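Local coordinates for protein anastral spindle 2, SAS 4 (Drosophila melanogaster, PDB 4BY2) that probably acts as a tubulin-binding molecular adaptor in centriole assembly, here as the Sas-4 TCP domain fused to a proline-rich piece of Ana2, at residues 91-95 with 107-111; 111-115 with 126-130; 177-181 with 192-196. All blocks are in the same frame, centred on the assembly; numbering follows the deposited sequence.

Contact 1. Residues 91-95 with 107-111; sequences DGMNL and TNIRE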
loop_
_atom_site.group_PDB
_atom_site.type_symbol
_atom_site.label_atom_id
_atom_site.label_comp_id
_atom_site.label_asym_id
_atom_site.label_seq_id
_atom_site.Cartn_x
_atom_site.Cartn_y
_atom_site.Cartn_z
ATOM N N ASP A 91 20.285 -18.049 -4.689
ATOM C CA ASP A 91 20.885 -16.866 -5.312
ATOM C C ASP A 91 21.005 -15.670 -4.351
ATOM O O ASP A 91 21.818 -14.771 -4.587
ATOM C CB ASP A 91 20.084 -16.470 -6.568
ATOM C CG ASP A 91 18.580 -16.662 -6.428
ATOM O OD1 ASP A 91 17.926 -15.804 -5.794
ATOM O OD2 ASP A 91 18.061 -17.674 -6.945
ATOM N N GLY A 92 20.191 -15.673 -3.293
ATOM C CA GLY A 92 20.148 -14.618 -2.285
ATOM C C GLY A 92 19.417 -13.371 -2.741
ATOM O O GLY A 92 19.680 -12.280 -2.225
ATOM N N MET A 93 18.488 -13.523 -3.709
ATOM C CA MET A 93 17.694 -12.433 -4.293
ATOM C C MET A 93 16.267 -12.405 -3.742
ATOM O O MET A 93 15.688 -11.326 -3.612
ATOM C CB MET A 93 17.669 -12.519 -5.834
ATOM C CG MET A 93 19.042 -12.536 -6.478
ATOM S SD MET A 93 19.946 -10.979 -6.328
ATOM C CE MET A 93 19.340 -10.113 -7.755
ATOM N N ASN A 94 15.701 -13.591 -3.434
ATOM C CA ASN A 94 14.357 -13.742 -2.878
ATOM C C ASN A 94 14.406 -14.217 -1.416
ATOM O O ASN A 94 14.890 -15.314 -1.124
ATOM C CB ASN A 94 13.500 -14.658 -3.753
ATOM C CG ASN A 94 13.117 -14.042 -5.082
ATOM O OD1 ASN A 94 13.966 -13.613 -5.875
ATOM N ND2 ASN A 94 11.825 -14.002 -5.363
ATOM N N LEU A 95 13.929 -13.361 -0.501
ATOM C CA LEU A 95 13.910 -13.618 0.941
ATOM C C LEU A 95 12.482 -13.583 1.478
ATOM O O LEU A 95 11.656 -12.839 0.949
ATOM C CB LEU A 95 14.745 -12.556 1.685
ATOM C CG LEU A 95 16.224 -12.441 1.319
ATOM C CD1 LEU A 95 16.462 -11.282 0.369
ATOM C CD2 LEU A 95 17.067 -12.239 2.555
ATOM N N THR A 107 11.050 -10.180 0.397
ATOM C CA THR A 107 12.031 -9.246 -0.167
ATOM C C THR A 107 12.541 -9.792 -1.501
ATOM O O THR A 107 13.295 -10.765 -1.524
ATOM C CB THR A 107 13.155 -8.928 0.842
ATOM O OG1 THR A 107 12.582 -8.542 2.091
ATOM C CG2 THR A 107 14.096 -7.829 0.351
ATOM N N ASN A 108 12.094 -9.174 -2.610
ATOM C CA ASN A 108 12.470 -9.535 -3.977
ATOM C C ASN A 108 13.464 -8.486 -4.483
ATOM O O ASN A 108 13.067 -7.360 -4.785
ATOM C CB ASN A 108 11.232 -9.594 -4.883
ATOM C CG ASN A 108 10.060 -10.350 -4.304
ATOM O OD1 ASN A 108 9.283 -9.823 -3.495
ATOM N ND2 ASN A 108 9.888 -11.592 -4.731
ATOM N N ILE A 109 14.762 -8.837 -4.520
ATOM C CA ILE A 109 15.839 -7.938 -4.956
ATOM C C ILE A 109 15.801 -7.745 -6.483
ATOM O O ILE A 109 16.127 -6.658 -6.966
ATOM C CB ILE A 109 17.229 -8.395 -4.403
ATOM C CG1 ILE A 109 17.245 -8.330 -2.856
ATOM C CG2 ILE A 109 18.396 -7.573 -4.991
ATOM C CD1 ILE A 109 18.322 -9.156 -2.166
ATOM N N ARG A 110 15.361 -8.778 -7.228
ATOM C CA ARG A 110 15.251 -8.712 -8.689
ATOM C C ARG A 110 14.114 -7.788 -9.130
ATOM O O ARG A 110 14.274 -7.033 -10.092
ATOM C CB ARG A 110 15.089 -10.113 -9.297
ATOM C CG ARG A 110 16.332 -10.586 -10.028
ATOM C CD ARG A 110 16.122 -11.925 -10.697
ATOM N NE ARG A 110 16.332 -13.048 -9.784
ATOM C CZ ARG A 110 17.496 -13.664 -9.602
ATOM N NH1 ARG A 110 18.580 -13.256 -10.251
ATOM N NH2 ARG A 110 17.586 -14.691 -8.771
ATOM N N GLU A 111 12.982 -7.836 -8.410
ATOM C CA GLU A 111 11.801 -7.016 -8.692
ATOM C C GLU A 111 11.818 -5.680 -7.923
ATOM O O GLU A 111 10.983 -4.816 -8.192
ATOM C CB GLU A 111 10.503 -7.802 -8.407
ATOM C CG GLU A 111 10.352 -9.094 -9.200
ATOM C CD GLU A 111 10.794 -10.361 -8.487
ATOM O OE1 GLU A 111 11.948 -10.413 -8.002
ATOM O OE2 GLU A 111 9.993 -11.322 -8.451
#
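Three backbone hydrogen bonds hold these segments together. Leu95 and Thr107 form a hydrogen-bonded antiparallel pair: Leu95 N donates to Thr107 O at 2.9 Å, and Thr107 N returns the bond to Leu95 O at 2.8 Å. Further along, Ile109 N donates to Met93 O at 2.8 Å, so the exchange runs one step past the regular strand, into a turn where the backbone of residues 109-111 has already taken helical angles. Between these bonds sits the non-hydrogen-bonded pair Asn94 and Asn108, where Asn94 CA makes a CA-H...O contact of 3.4 Å with Thr107 O. At the loop end, Asp91 OD1 forms a salt bridge of 3.2 Å with Arg110 NH2. The same oxygen accepts from Met93 N at 3.1 Å, which makes residues 91-93 an Asx turn, and its strongest partner is the hydroxyl of Ser89. All of this belongs to the Sas-4 part of the fusion, at the open end of the hairpin of strands 94-98 and 104-108 in the long antiparallel sheet of the TCP domain. Gly92, in the turn, has a positive phi of 77°, a value that favours glycine. Outward from the polar framework, Met93 is the residue most buried by the contact. Its CG lies over one face of the Arg110 guanidinium, 3.5 Å from NH2, and its CE touches Ile109 CG2 at 3.9 Å. Ile109 CD1 reaches Leu95 CD1 at 3.8 Å, while Leu95 also packs against Lys86 and Ile88 of strand 85-88.

Contact 2. Residues 111-115 with 126-130; sequences EGTVK and TSYLD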
loop_
_atom_site.group_PDB
_atom_site.type_symbol
_atom_site.label_atom_id
_atom_site.label_comp_id
_atom_site.label_asym_id
_atom_site.label_seq_id
_atom_site.Cartn_x
_atom_site.Cartn_y
_atom_site.Cartn_z
ATOM N N GLU A 111 12.982 -7.836 -8.410
ATOM C CA GLU A 111 11.801 -7.016 -8.692
ATOM C C GLU A 111 11.818 -5.680 -7.923
ATOM O O GLU A 111 10.983 -4.816 -8.192
ATOM C CB GLU A 111 10.503 -7.802 -8.407
ATOM C CG GLU A 111 10.352 -9.094 -9.200
ATOM C CD GLU A 111 10.794 -10.361 -8.487
ATOM O OE1 GLU A 111 11.948 -10.413 -8.002
ATOM O OE2 GLU A 111 9.993 -11.322 -8.451
ATOM N N GLY A 112 12.767 -5.529 -6.991
ATOM C CA GLY A 112 12.921 -4.343 -6.148
ATOM C C GLY A 112 11.700 -4.077 -5.285
ATOM O O GLY A 112 11.265 -2.930 -5.162
ATOM N N THR A 113 11.110 -5.147 -4.719
ATOM C CA THR A 113 9.890 -5.051 -3.919
ATOM C C THR A 113 9.992 -5.658 -2.526
ATOM O O THR A 113 10.640 -6.686 -2.325
ATOM C CB THR A 113 8.678 -5.646 -4.668
ATOM O OG1 THR A 113 8.973 -6.978 -5.090
ATOM C CG2 THR A 113 8.247 -4.808 -5.860
ATOM N N VAL A 114 9.310 -5.017 -1.570
ATOM C CA VAL A 114 9.192 -5.469 -0.188
ATOM C C VAL A 114 7.683 -5.633 0.052
ATOM O O VAL A 114 6.945 -4.648 0.049
ATOM C CB VAL A 114 9.870 -4.513 0.840
ATOM C CG1 VAL A 114 9.755 -5.060 2.261
ATOM C CG2 VAL A 114 11.336 -4.259 0.489
ATOM N N LYS A 115 7.222 -6.884 0.165
ATOM C CA LYS A 115 5.814 -7.205 0.404
ATOM C C LYS A 115 5.632 -7.624 1.860
ATOM O O LYS A 115 6.456 -8.369 2.382
ATOM C CB LYS A 115 5.324 -8.318 -0.538
ATOM C CG LYS A 115 5.141 -7.874 -1.980
ATOM C CD LYS A 115 4.444 -8.940 -2.813
ATOM C CE LYS A 115 4.152 -8.468 -4.216
ATOM N NZ LYS A 115 3.564 -9.549 -5.050
ATOM N N THR A 126 2.811 -3.410 -0.201
ATOM C CA THR A 126 3.896 -3.531 -1.173
ATOM C C THR A 126 4.670 -2.227 -1.313
ATOM O O THR A 126 4.077 -1.183 -1.569
ATOM C CB THR A 126 3.383 -4.074 -2.518
ATOM O OG1 THR A 126 2.533 -5.197 -2.283
ATOM C CG2 THR A 126 4.515 -4.483 -3.457
ATOM N N SER A 127 5.993 -2.298 -1.130
ATOM C CA SER A 127 6.912 -1.174 -1.288
ATOM C C SER A 127 7.652 -1.362 -2.613
ATOM O O SER A 127 7.998 -2.491 -2.971
ATOM C CB SER A 127 7.912 -1.121 -0.137
ATOM O OG SER A 127 7.287 -0.818 1.098
ATOM N N TYR A 128 7.875 -0.264 -3.344
ATOM C CA TYR A 128 8.572 -0.273 -4.627
ATOM C C TYR A 128 9.831 0.593 -4.550
ATOM O O TYR A 128 9.924 1.472 -3.689
ATOM C CB TYR A 128 7.638 0.185 -5.764
ATOM C CG TYR A 128 6.456 -0.734 -5.991
ATOM C CD1 TYR A 128 5.253 -0.535 -5.318
ATOM C CD2 TYR A 128 6.533 -1.792 -6.890
ATOM C CE1 TYR A 128 4.166 -1.385 -5.513
ATOM C CE2 TYR A 128 5.451 -2.649 -7.096
ATOM C CZ TYR A 128 4.266 -2.437 -6.409
ATOM O OH TYR A 128 3.194 -3.277 -6.601
ATOM N N LEU A 129 10.797 0.328 -5.444
ATOM C CA LEU A 129 12.081 1.030 -5.538
ATOM C C LEU A 129 11.927 2.551 -5.730
ATOM O O LEU A 129 12.698 3.314 -5.146
ATOM C CB LEU A 129 12.902 0.424 -6.686
ATOM C CG LEU A 129 14.417 0.552 -6.576
ATOM C CD1 LEU A 129 15.094 -0.778 -6.855
ATOM C CD2 LEU A 129 14.946 1.634 -7.514
ATOM N N ASP A 130 10.921 2.982 -6.522
ATOM C CA ASP A 130 10.642 4.393 -6.836
ATOM C C ASP A 130 10.024 5.201 -5.676
ATOM O O ASP A 130 9.930 6.428 -5.772
ATOM C CB ASP A 130 9.772 4.505 -8.107
ATOM C CG ASP A 130 8.351 3.966 -8.018
ATOM O OD1 ASP A 130 8.049 3.225 -7.053
ATOM O OD2 ASP A 130 7.547 4.265 -8.925
HETATM O O HOH W 1 10.152 -1.942 -7.691
HETATM O O HOH W 2 6.608 -3.166 2.292
#
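A G1 beta bulge lies at the start of this contact: Gly112 and Thr113 both face Asn108 on the preceding strand, and Gly112 takes the positive phi (61°) of that motif. From there strand 113-115 runs alongside strand 126-128 in the Sas-4 TCP domain, at 167° between their directions and 4.6 Å between axes, as two legs of one hairpin. Val114 and Ser127 are the hydrogen-bonded pair, with Ser127 N to Val114 O at 2.8 Å and a longer Val114 N to Ser127 O at 3.2 Å. CA-H...O contacts flank it, Thr113 CA to Ser127 O at 3.3 Å and Thr126 CA to Val114 O at 3.5 Å. Val114 and Ser127 share one sheet face, their CB atoms 4.0 Å apart; on the other, Thr113 CG2 meets Tyr128 CD2 at 3.6 Å and Lys115 CG lies 3.7 Å from Thr126 OG1. The lysine backbone also bonds to Glu106 and that of Thr126 to Ile134, so both strands have a further neighbour. Beside the bulge, one water links Glu111 O (3.0 Å) with Leu129 N (3.3 Å), and a second joins Val114 O to Ser127 OG, 2.7 Å from each. With mostly small side chains between the strands and water on a strand carbonyl, the pairing rests mainly on its backbone hydrogen bonds, Lys115 and Tyr128 adding side-chain contacts.

Contact 3. Residues 177-181 with 192-196; sequences ADGTH and LNLPN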
loop_
_atom_site.group_PDB
_atom_site.type_symbol
_atom_site.label_atom_id
_atom_site.label_comp_id
_atom_site.label_asym_id
_atom_site.label_seq_id
_atom_site.Cartn_x
_atom_site.Cartn_y
_atom_site.Cartn_z
ATOM N N ALA A 177 -17.183 5.903 -10.594
ATOM C CA ALA A 177 -17.355 4.773 -11.515
ATOM C C ALA A 177 -17.993 5.152 -12.861
ATOM O O ALA A 177 -17.599 4.603 -13.894
ATOM C CB ALA A 177 -18.159 3.670 -10.843
ATOM N N ASP A 178 -18.967 6.085 -12.843
ATOM C CA ASP A 178 -19.667 6.573 -14.037
ATOM C C ASP A 178 -18.769 7.441 -14.926
ATOM O O ASP A 178 -18.960 7.473 -16.144
ATOM C CB ASP A 178 -20.954 7.330 -13.654
ATOM C CG ASP A 178 -20.815 8.365 -12.547
ATOM O OD1 ASP A 178 -19.686 8.859 -12.329
ATOM O OD2 ASP A 178 -21.838 8.691 -11.909
ATOM N N GLY A 179 -17.814 8.134 -14.306
ATOM C CA GLY A 179 -16.866 9.002 -14.992
ATOM C C GLY A 179 -16.802 10.418 -14.457
ATOM O O GLY A 179 -15.977 11.209 -14.922
ATOM N N THR A 180 -17.670 10.746 -13.470
ATOM C CA THR A 180 -17.770 12.068 -12.840
ATOM C C THR A 180 -16.478 12.441 -12.106
ATOM O O THR A 180 -15.927 11.620 -11.370
ATOM C CB THR A 180 -19.014 12.148 -11.930
ATOM O OG1 THR A 180 -20.123 11.523 -12.576
ATOM C CG2 THR A 180 -19.388 13.579 -11.564
ATOM N N HIS A 181 -16.000 13.679 -12.322
ATOM C CA HIS A 181 -14.784 14.206 -11.706
ATOM C C HIS A 181 -15.079 15.447 -10.855
ATOM O O HIS A 181 -15.340 16.525 -11.395
ATOM C CB HIS A 181 -13.692 14.460 -12.769
ATOM C CG HIS A 181 -12.402 15.009 -12.232
ATOM N ND1 HIS A 181 -11.696 14.360 -11.233
ATOM C CD2 HIS A 181 -11.708 16.107 -12.612
ATOM C CE1 HIS A 181 -10.617 15.094 -11.020
ATOM N NE2 HIS A 181 -10.577 16.151 -11.830
ATOM N N LEU A 192 -17.357 20.522 -10.619
ATOM C CA LEU A 192 -17.927 19.217 -10.940
ATOM C C LEU A 192 -17.977 18.970 -12.452
ATOM O O LEU A 192 -18.761 19.603 -13.165
ATOM C CB LEU A 192 -19.309 19.058 -10.274
ATOM C CG LEU A 192 -20.001 17.696 -10.371
ATOM C CD1 LEU A 192 -19.360 16.680 -9.444
ATOM C CD2 LEU A 192 -21.467 17.820 -10.023
ATOM N N ASN A 193 -17.120 18.053 -12.934
ATOM C CA ASN A 193 -17.031 17.672 -14.343
ATOM C C ASN A 193 -17.846 16.397 -14.587
ATOM O O ASN A 193 -17.381 15.290 -14.308
ATOM C CB ASN A 193 -15.567 17.504 -14.780
ATOM C CG ASN A 193 -14.731 18.753 -14.641
ATOM O OD1 ASN A 193 -14.847 19.701 -15.424
ATOM N ND2 ASN A 193 -13.846 18.769 -13.653
ATOM N N LEU A 194 -19.086 16.572 -15.073
ATOM C CA LEU A 194 -20.033 15.494 -15.370
ATOM C C LEU A 194 -19.557 14.640 -16.567
ATOM O O LEU A 194 -18.815 15.158 -17.409
ATOM C CB LEU A 194 -21.437 16.082 -15.660
ATOM C CG LEU A 194 -22.351 16.515 -14.487
ATOM C CD1 LEU A 194 -22.628 15.378 -13.507
ATOM C CD2 LEU A 194 -21.867 17.791 -13.802
ATOM N N PRO A 195 -19.963 13.345 -16.679
ATOM C CA PRO A 195 -19.500 12.534 -17.824
ATOM C C PRO A 195 -20.085 12.948 -19.183
ATOM O O PRO A 195 -19.451 12.708 -20.214
ATOM C CB PRO A 195 -19.901 11.110 -17.430
ATOM C CG PRO A 195 -21.072 11.282 -16.536
ATOM C CD PRO A 195 -20.827 12.552 -15.776
ATOM N N ASN A 196 -21.281 13.582 -19.179
ATOM C CA ASN A 196 -21.986 14.045 -20.382
ATOM C C ASN A 196 -21.391 15.326 -21.008
ATOM O O ASN A 196 -21.751 15.676 -22.135
ATOM C CB ASN A 196 -23.495 14.208 -20.114
ATOM C CG ASN A 196 -23.868 15.027 -18.895
ATOM O OD1 ASN A 196 -23.218 16.018 -18.541
ATOM N ND2 ASN A 196 -24.961 14.650 -18.249
#
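His181, Thr180 and Asn193 lose the most surface here, and together they set out the geometry. His181 and Asn193 form a hydrogen-bonded antiparallel pair: His181 N donates to Asn193 O at 2.9 Å, and Asn193 N to His181 O at 2.8 Å. Their side chains share a sheet face, with His181 CD2 3.6 Å from Asn193 ND2. The polar ends bond to neighbouring strands instead, His181 ND1 to the carbonyl of Trp174 and Asn193 OD1 to Lys199. Thr180, one residue earlier, brings its CA within 3.6 Å of Asn193 O in a CA-H...O contact; its CG2 lies 3.8 Å from Leu192 CD1, and its OG1 3.4 Å from Pro195 CD. The threonine is held in place by an Asx turn, since Asp178 OD1 accepts from Thr180 N at 3.0 Å and from Thr180 OG1 at 2.7 Å. Gly179 between them has a phi of 126°, where a CB would jam against the preceding carbonyl. Within the Sas-4 TCP domain, the contact pairs the first residue of strand 181-185, with the loop from strand 170-175 that leads into it, against the end of strand 190-193, whose far flank is taken by strand 199-202: Leu192 bonds through its backbone to Glu200.

All three contacts lie along one antiparallel sheet in the Sas-4 portion, each pairing the start of one strand with the end of the next. Contacts 1 and 2 are neighbours: they share Glu111, strands 104-108 and 113-118 sit side by side, and Asn108 N probably bonds Thr113 O (2.9 Å). Contact 3 is separate, its centre about 43 Å from that of contact 1 on the opposite side of the chain's centre. Contact 2, the nearest to that centre, is partly buried; the other two are surface contacts. Contacts 1 and 3 each contain an aspartate Asx turn, but only contact 1 adds a salt bridge, whereas contact 2 has bridging waters instead.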